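Local coordinates for protein glutathione transferase o1 (Bombyx mori, PDB 3RBT) that belongs to the omega class of glutathione transferases and, like its relatives, probably uses glutathione in transfer or in reduction of dehydroascorbate, at residues D176-W180 with D217-K221; V32-Y37 with S241-L246; H106-S110 with P172-Y177. One frame throughout, in Å; residues are numbered along the deposited sequence.

Contact 1: D176-W180 with D217-K221; sequences DYMVW and DDIVK
Two helical pieces of the all-helical C-terminal domain of the glutathione transferase fold meet here, and the contact illustrates how a tyrosine can bridge a gap between backbones. Residues 176-180 lie within helix 174-186; 218-221 open the short helix 218-222, with D217 at its N-cap in an extended conformation (phi/psi -66/130) and K221 N hydrogen-bonded to D217 O at 2.9 Å. The backbones keep well apart, the nearest CA pair being Y177 and V220 at 8.3 Å, so side chains fill the space between them. Y177, with chi1 m, leaves its helix sideways yet carries its ring across to the other segment. Around that ring, I219 CG2 lies 4.0 Å from CE2 of Y177 in an oblique position, and V220 CG2 stands 4.3 Å from the same CE2, at the ring edge. One turn further on, W180 (chi1 t) points toward the short helix and receives V220 (chi1 t) on its face: V220 CG2 sits 4.1 Å from the centroid of the W180 five-membered ring, a CH-pi contact. The indole nitrogen itself is hydrogen-bonded to E184 of the same helix, while M214 of helix 205-216 touches both W180 and V220. The polar link is made where the tyrosine ring ends: D217 (chi1 t) points toward helix 174-186, and Y177 OH donates a short hydrogen bond of 2.6 Å to D217 OD2.

Contact 2: V32-Y37 with S241-L246; sequences VDMNPY and SMGYYL
At the apolar centre P36 CD meets M242 CG at 4.0 Å, both residues buried, and beside them Y37 (chi1 m) begins the aromatic part. Y244 (chi1 p) covers Y37 from the exposed side: its CB lies 3.9 Å from the Y37 ring centroid in a CH-pi contact, and the rings form an offset edge-to-face pair, centroids 6.0 Å apart and planes at 87°. Further along, V32 CG2 packs on L246 CD1 at 3.7 Å. V32 to N35 form a type II turn, D33 at -47/133 and M34 at 75/1, closed by a hydrogen bond from N35 N to V32 O at 2.9 Å. The irregular C-terminal tail curls round N35, whose CA is 5.0 Å from that of M242. With chi1 t, N35 ND2 donates hydrogen bonds to S241 O (3.0 Å) and G243 O (2.8 Å), while OD1 caps G38 N. In omega-class relatives the residue before this proline is typically the catalytic cysteine; here an asparagine holds the place and is engaged by the tail. The turn leads from strand 27-31 into helix 36-47. Helix 174-186 flanks it through P181, W182 and R185, M242 reaches helix 113-138, and backbone hydrogen bonds to L73 and I75 tie the tail to the loop before strand 77-80.

Contact 3: H106-S110 with P172-Y177; sequences HTLHS and PGMLDY
M174, with chi angles t, p, p, folds over the imidazole of H109: its CG is 3.8 Å from the H109 ring centroid, in a CH-pi contact over the face, while its SD stays oblique at 4.9 Å from that centroid. M174 CB, which points toward the loop, lies 3.9 Å from L108 CB. L108 (m, t) points toward the helix, its CD2 lying 4.1 Å from Y177 CE1, at the ring edge. The backbones come close at L108 and G173, with CA atoms 4.7 Å apart, and M174 N donates a hydrogen bond to L108 O at 3.0 Å, so a loop carbonyl satisfies an amide of the helix's first turn. G173 is the N-cap, and its N donates a hydrogen bond to D176 OD2 at 2.9 Å: one half of a capping box, recalling the N-capping motif found at this helix across glutathione transferases. Around this junction, D97 of helix 92-102 is hydrogen-bonded to H109 NE2, D100 to the backbone of L108 and H109, and V44 and A47 of helix 36-47 cover L108, setting the interdomain loop between both domains.

Overall arrangement
Along the chain the segments run 32-37, 106-110, 172-177, 176-180, 217-221, 241-246, so contact 2, pairing the earliest with the latest, encloses the other two. Contacts 1 and 3 share D176 and Y177 on helix 174-186; their centres are 10 Å apart and they touch where D217 OD1 approaches P172 CG at 3.9 Å. Contact 2 stands apart, centres about 17 Å from contact 1 and about 22 Å from contact 3; contacts 2 and 3 lie on opposite sides of the chain's centre. Helix 36-47 of the thioredoxin-like domain connects all three: contact 2 forms at its start, and L43 and A47 pack on Y177. The example shows domains joined at several points along one helix.

Contact 1: D176-W180 with D217-K221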
# COMPACT_ATOMS: atom_id res chain seq x y z
N ASP A 176 -9.56 -10.69 -7.42
CA ASP A 176 -10.73 -11.46 -6.99
C ASP A 176 -10.67 -11.92 -5.52
O ASP A 176 -11.60 -11.68 -4.76
CB ASP A 176 -10.94 -12.66 -7.91
CG ASP A 176 -11.15 -12.24 -9.34
OD1 ASP A 176 -12.29 -11.85 -9.69
OD2 ASP A 176 -10.17 -12.29 -10.10
N TYR A 177 -9.58 -12.57 -5.13
CA TYR A 177 -9.45 -13.08 -3.77
C TYR A 177 -9.20 -11.98 -2.72
O TYR A 177 -9.66 -12.10 -1.59
CB TYR A 177 -8.36 -14.15 -3.67
CG TYR A 177 -8.68 -15.44 -4.41
CD1 TYR A 177 -7.84 -15.92 -5.42
CD2 TYR A 177 -9.80 -16.19 -4.09
CE1 TYR A 177 -8.12 -17.10 -6.09
CE2 TYR A 177 -10.09 -17.38 -4.75
CZ TYR A 177 -9.25 -17.82 -5.75
OH TYR A 177 -9.55 -19.00 -6.41
N MET A 178 -8.48 -10.92 -3.11
CA MET A 178 -8.23 -9.78 -2.20
C MET A 178 -9.54 -9.11 -1.77
O MET A 178 -9.67 -8.65 -0.64
CB MET A 178 -7.32 -8.74 -2.86
CG MET A 178 -5.83 -9.14 -3.00
SD MET A 178 -5.09 -9.84 -1.51
CE MET A 178 -4.57 -8.39 -0.64
N VAL A 179 -10.49 -9.07 -2.69
CA VAL A 179 -11.73 -8.34 -2.55
C VAL A 179 -12.84 -9.21 -1.91
O VAL A 179 -13.73 -8.70 -1.22
CB VAL A 179 -12.13 -7.81 -3.96
CG1 VAL A 179 -13.57 -7.95 -4.26
CG2 VAL A 179 -11.61 -6.38 -4.17
N TRP A 180 -12.75 -10.52 -2.13
CA TRP A 180 -13.82 -11.44 -1.76
C TRP A 180 -14.28 -11.42 -0.29
O TRP A 180 -15.49 -11.41 -0.05
CB TRP A 180 -13.52 -12.88 -2.19
CG TRP A 180 -14.71 -13.77 -1.94
CD1 TRP A 180 -14.82 -14.77 -1.02
CD2 TRP A 180 -15.99 -13.67 -2.59
NE1 TRP A 180 -16.08 -15.32 -1.07
CE2 TRP A 180 -16.82 -14.66 -2.02
CE3 TRP A 180 -16.51 -12.84 -3.59
CZ2 TRP A 180 -18.14 -14.86 -2.44
CZ3 TRP A 180 -17.82 -13.02 -3.99
CH2 TRP A 180 -18.63 -14.02 -3.42
N ASP A 217 -16.47 -21.38 -6.35
CA ASP A 217 -15.02 -21.64 -6.37
C ASP A 217 -14.61 -22.50 -5.18
O ASP A 217 -14.96 -22.19 -4.03
CB ASP A 217 -14.26 -20.30 -6.37
CG ASP A 217 -12.80 -20.43 -6.78
OD1 ASP A 217 -12.52 -20.90 -7.91
OD2 ASP A 217 -11.94 -20.03 -5.99
N ASP A 218 -13.87 -23.57 -5.45
CA ASP A 218 -13.45 -24.53 -4.43
C ASP A 218 -12.66 -23.92 -3.28
O ASP A 218 -12.80 -24.32 -2.12
CB ASP A 218 -12.64 -25.67 -5.06
CG ASP A 218 -13.46 -26.47 -6.05
OD1 ASP A 218 -14.02 -27.52 -5.65
OD2 ASP A 218 -13.56 -26.02 -7.21
N ILE A 219 -11.82 -22.95 -3.62
CA ILE A 219 -11.03 -22.20 -2.65
C ILE A 219 -11.93 -21.33 -1.76
O ILE A 219 -11.79 -21.32 -0.54
CB ILE A 219 -9.93 -21.38 -3.37
CG1 ILE A 219 -8.94 -22.33 -4.06
CG2 ILE A 219 -9.19 -20.46 -2.40
CD1 ILE A 219 -8.39 -21.80 -5.37
N VAL A 220 -12.86 -20.59 -2.39
CA VAL A 220 -13.83 -19.78 -1.66
C VAL A 220 -14.62 -20.64 -0.66
O VAL A 220 -14.73 -20.31 0.53
CB VAL A 220 -14.80 -19.07 -2.63
CG1 VAL A 220 -16.08 -18.60 -1.91
CG2 VAL A 220 -14.10 -17.91 -3.33
N LYS A 221 -15.15 -21.75 -1.17
CA LYS A 221 -15.97 -22.68 -0.40
C LYS A 221 -15.26 -23.23 0.84
O LYS A 221 -15.89 -23.43 1.88
CB LYS A 221 -16.40 -23.83 -1.31
CG LYS A 221 -17.86 -24.19 -1.22
CD LYS A 221 -18.26 -25.19 -2.32
CE LYS A 221 -19.74 -25.54 -2.23
NZ LYS A 221 -20.60 -24.33 -2.04

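Contact 2: V32-Y37 with S241-L246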
# COMPACT_ATOMS: atom_id res chain seq x y z
N VAL A 32 -7.42 -14.13 13.73
CA VAL A 32 -8.61 -14.05 14.58
C VAL A 32 -9.82 -14.54 13.78
O VAL A 32 -10.11 -14.03 12.70
CB VAL A 32 -8.89 -12.63 15.09
CG1 VAL A 32 -10.21 -12.60 15.86
CG2 VAL A 32 -7.76 -12.14 15.96
N ASP A 33 -10.53 -15.53 14.32
CA ASP A 33 -11.70 -16.11 13.66
C ASP A 33 -12.63 -15.01 13.13
O ASP A 33 -12.91 -14.06 13.83
CB ASP A 33 -12.45 -17.02 14.64
CG ASP A 33 -12.64 -18.42 14.08
OD1 ASP A 33 -12.35 -18.65 12.89
OD2 ASP A 33 -13.09 -19.30 14.84
N MET A 34 -13.07 -15.15 11.88
CA MET A 34 -13.97 -14.18 11.23
C MET A 34 -13.30 -12.86 10.78
O MET A 34 -13.98 -11.97 10.28
CB MET A 34 -15.20 -13.87 12.11
CG MET A 34 -16.08 -15.07 12.42
SD MET A 34 -16.68 -15.93 10.95
CE MET A 34 -18.23 -16.57 11.57
N ASN A 35 -11.99 -12.72 10.99
CA ASN A 35 -11.29 -11.52 10.51
C ASN A 35 -11.07 -11.60 9.00
O ASN A 35 -10.45 -12.55 8.52
CB ASN A 35 -9.95 -11.30 11.23
CG ASN A 35 -9.20 -10.08 10.72
OD1 ASN A 35 -8.30 -10.20 9.88
ND2 ASN A 35 -9.57 -8.90 11.22
N PRO A 36 -11.61 -10.63 8.26
CA PRO A 36 -11.55 -10.61 6.78
C PRO A 36 -10.13 -10.45 6.20
O PRO A 36 -9.87 -10.94 5.10
CB PRO A 36 -12.41 -9.40 6.41
CG PRO A 36 -12.32 -8.48 7.62
CD PRO A 36 -12.30 -9.44 8.79
N TYR A 37 -9.22 -9.78 6.92
CA TYR A 37 -7.82 -9.66 6.48
C TYR A 37 -7.11 -11.01 6.54
O TYR A 37 -6.29 -11.34 5.66
CB TYR A 37 -7.08 -8.61 7.30
CG TYR A 37 -7.57 -7.19 7.06
CD1 TYR A 37 -7.17 -6.48 5.92
CD2 TYR A 37 -8.46 -6.58 7.95
CE1 TYR A 37 -7.64 -5.17 5.68
CE2 TYR A 37 -8.92 -5.28 7.73
CZ TYR A 37 -8.51 -4.58 6.59
OH TYR A 37 -8.98 -3.31 6.38
N SER A 241 -13.13 -7.08 16.24
CA SER A 241 -12.04 -7.92 15.78
C SER A 241 -11.97 -8.01 14.23
O SER A 241 -11.36 -8.92 13.67
CB SER A 241 -12.16 -9.28 16.48
OG SER A 241 -12.23 -10.35 15.56
N MET A 242 -12.57 -7.02 13.57
CA MET A 242 -12.70 -6.97 12.10
C MET A 242 -11.57 -6.18 11.38
O MET A 242 -11.37 -6.35 10.18
CB MET A 242 -14.07 -6.36 11.76
CG MET A 242 -14.52 -6.47 10.30
SD MET A 242 -16.16 -5.76 10.04
CE MET A 242 -16.15 -5.61 8.25
N GLY A 243 -10.86 -5.31 12.11
CA GLY A 243 -9.83 -4.45 11.51
C GLY A 243 -8.51 -5.14 11.18
O GLY A 243 -8.37 -6.36 11.31
N TYR A 244 -7.52 -4.35 10.75
CA TYR A 244 -6.18 -4.88 10.47
C TYR A 244 -5.28 -4.83 11.71
O TYR A 244 -4.10 -5.17 11.66
CB TYR A 244 -5.55 -4.18 9.25
CG TYR A 244 -5.47 -2.67 9.36
CD1 TYR A 244 -4.38 -2.05 9.99
CD2 TYR A 244 -6.47 -1.85 8.82
CE1 TYR A 244 -4.30 -0.66 10.08
CE2 TYR A 244 -6.40 -0.46 8.92
CZ TYR A 244 -5.31 0.13 9.55
OH TYR A 244 -5.23 1.50 9.65
N TYR A 245 -5.85 -4.40 12.83
CA TYR A 245 -5.19 -4.46 14.13
C TYR A 245 -6.22 -4.78 15.20
O TYR A 245 -7.42 -4.55 15.02
CB TYR A 245 -4.45 -3.15 14.46
CG TYR A 245 -5.31 -1.91 14.39
CD1 TYR A 245 -5.57 -1.29 13.16
CD2 TYR A 245 -5.86 -1.34 15.55
CE1 TYR A 245 -6.36 -0.15 13.08
CE2 TYR A 245 -6.66 -0.18 15.47
CZ TYR A 245 -6.90 0.40 14.23
OH TYR A 245 -7.68 1.53 14.12
N LEU A 246 -5.75 -5.34 16.31
CA LEU A 246 -6.60 -5.61 17.46
C LEU A 246 -6.46 -4.50 18.50
O LEU A 246 -5.50 -3.71 18.46
CB LEU A 246 -6.27 -6.97 18.07
CG LEU A 246 -6.61 -8.20 17.21
CD1 LEU A 246 -6.09 -9.47 17.88
CD2 LEU A 246 -8.12 -8.30 16.95
OXT LEU A 246 -7.30 -4.37 19.39

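Contact 3: H106-S110 with P172-Y177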
# COMPACT_ATOMS: atom_id res chain seq x y z
N HIS A 106 1.03 -21.53 -9.65
CA HIS A 106 -0.30 -20.95 -9.42
C HIS A 106 -0.26 -19.44 -9.15
O HIS A 106 -0.81 -18.96 -8.16
CB HIS A 106 -1.01 -21.68 -8.28
CG HIS A 106 -0.79 -23.16 -8.28
ND1 HIS A 106 -1.27 -23.97 -9.28
CD2 HIS A 106 -0.14 -23.96 -7.41
CE1 HIS A 106 -0.92 -25.22 -9.03
NE2 HIS A 106 -0.24 -25.24 -7.90
N THR A 107 0.38 -18.70 -10.05
CA THR A 107 0.55 -17.25 -9.92
C THR A 107 -0.81 -16.53 -9.99
O THR A 107 -1.70 -16.95 -10.74
CB THR A 107 1.57 -16.70 -10.96
OG1 THR A 107 1.59 -15.27 -10.91
CG2 THR A 107 1.21 -17.12 -12.35
N LEU A 108 -0.95 -15.48 -9.19
CA LEU A 108 -2.24 -14.83 -9.02
C LEU A 108 -2.28 -13.45 -9.64
O LEU A 108 -3.30 -13.07 -10.22
CB LEU A 108 -2.66 -14.77 -7.53
CG LEU A 108 -3.02 -16.13 -6.91
CD1 LEU A 108 -3.10 -16.04 -5.40
CD2 LEU A 108 -4.33 -16.70 -7.50
N HIS A 109 -1.19 -12.69 -9.49
CA HIS A 109 -1.06 -11.39 -10.14
C HIS A 109 -0.92 -11.56 -11.65
O HIS A 109 -0.44 -12.60 -12.14
CB HIS A 109 0.15 -10.60 -9.61
CG HIS A 109 -0.13 -9.84 -8.35
ND1 HIS A 109 -0.97 -8.75 -8.31
CD2 HIS A 109 0.32 -10.01 -7.08
CE1 HIS A 109 -1.02 -8.27 -7.08
NE2 HIS A 109 -0.24 -9.02 -6.31
N SER A 110 -1.38 -10.56 -12.38
CA SER A 110 -1.17 -10.51 -13.82
C SER A 110 0.32 -10.50 -14.13
O SER A 110 1.11 -9.91 -13.38
CB SER A 110 -1.80 -9.24 -14.39
OG SER A 110 -1.43 -9.03 -15.73
N PRO A 172 -10.22 -16.88 -11.40
CA PRO A 172 -9.95 -15.83 -10.40
C PRO A 172 -8.46 -15.56 -10.21
O PRO A 172 -7.65 -16.48 -10.23
CB PRO A 172 -10.57 -16.39 -9.11
CG PRO A 172 -11.41 -17.55 -9.50
CD PRO A 172 -10.96 -18.03 -10.85
N GLY A 173 -8.11 -14.28 -10.07
CA GLY A 173 -6.72 -13.87 -9.83
C GLY A 173 -6.61 -13.16 -8.50
O GLY A 173 -7.53 -13.20 -7.70
N MET A 174 -5.47 -12.52 -8.27
CA MET A 174 -5.21 -11.83 -7.01
C MET A 174 -6.31 -10.83 -6.60
O MET A 174 -6.74 -10.82 -5.45
CB MET A 174 -3.86 -11.11 -7.04
CG MET A 174 -3.47 -10.47 -5.71
SD MET A 174 -3.25 -11.71 -4.40
CE MET A 174 -1.53 -12.16 -4.64
N LEU A 175 -6.75 -9.99 -7.53
CA LEU A 175 -7.79 -9.00 -7.20
C LEU A 175 -9.09 -9.68 -6.70
O LEU A 175 -9.64 -9.29 -5.66
CB LEU A 175 -8.06 -8.05 -8.38
CG LEU A 175 -9.08 -6.93 -8.16
CD1 LEU A 175 -8.68 -5.99 -6.99
CD2 LEU A 175 -9.30 -6.13 -9.44
N ASP A 176 -9.56 -10.69 -7.42
CA ASP A 176 -10.73 -11.46 -6.99
C ASP A 176 -10.67 -11.92 -5.52
O ASP A 176 -11.60 -11.68 -4.76
CB ASP A 176 -10.94 -12.66 -7.91
CG ASP A 176 -11.15 -12.24 -9.34
OD1 ASP A 176 -12.29 -11.85 -9.69
OD2 ASP A 176 -10.17 -12.29 -10.10
N TYR A 177 -9.58 -12.57 -5.13
CA TYR A 177 -9.45 -13.08 -3.77
C TYR A 177 -9.20 -11.98 -2.72
O TYR A 177 -9.66 -12.10 -1.59
CB TYR A 177 -8.36 -14.15 -3.67
CG TYR A 177 -8.68 -15.44 -4.41
CD1 TYR A 177 -7.84 -15.92 -5.42
CD2 TYR A 177 -9.80 -16.19 -4.09
CE1 TYR A 177 -8.12 -17.10 -6.09
CE2 TYR A 177 -10.09 -17.38 -4.75
CZ TYR A 177 -9.25 -17.82 -5.75
OH TYR A 177 -9.55 -19.00 -6.41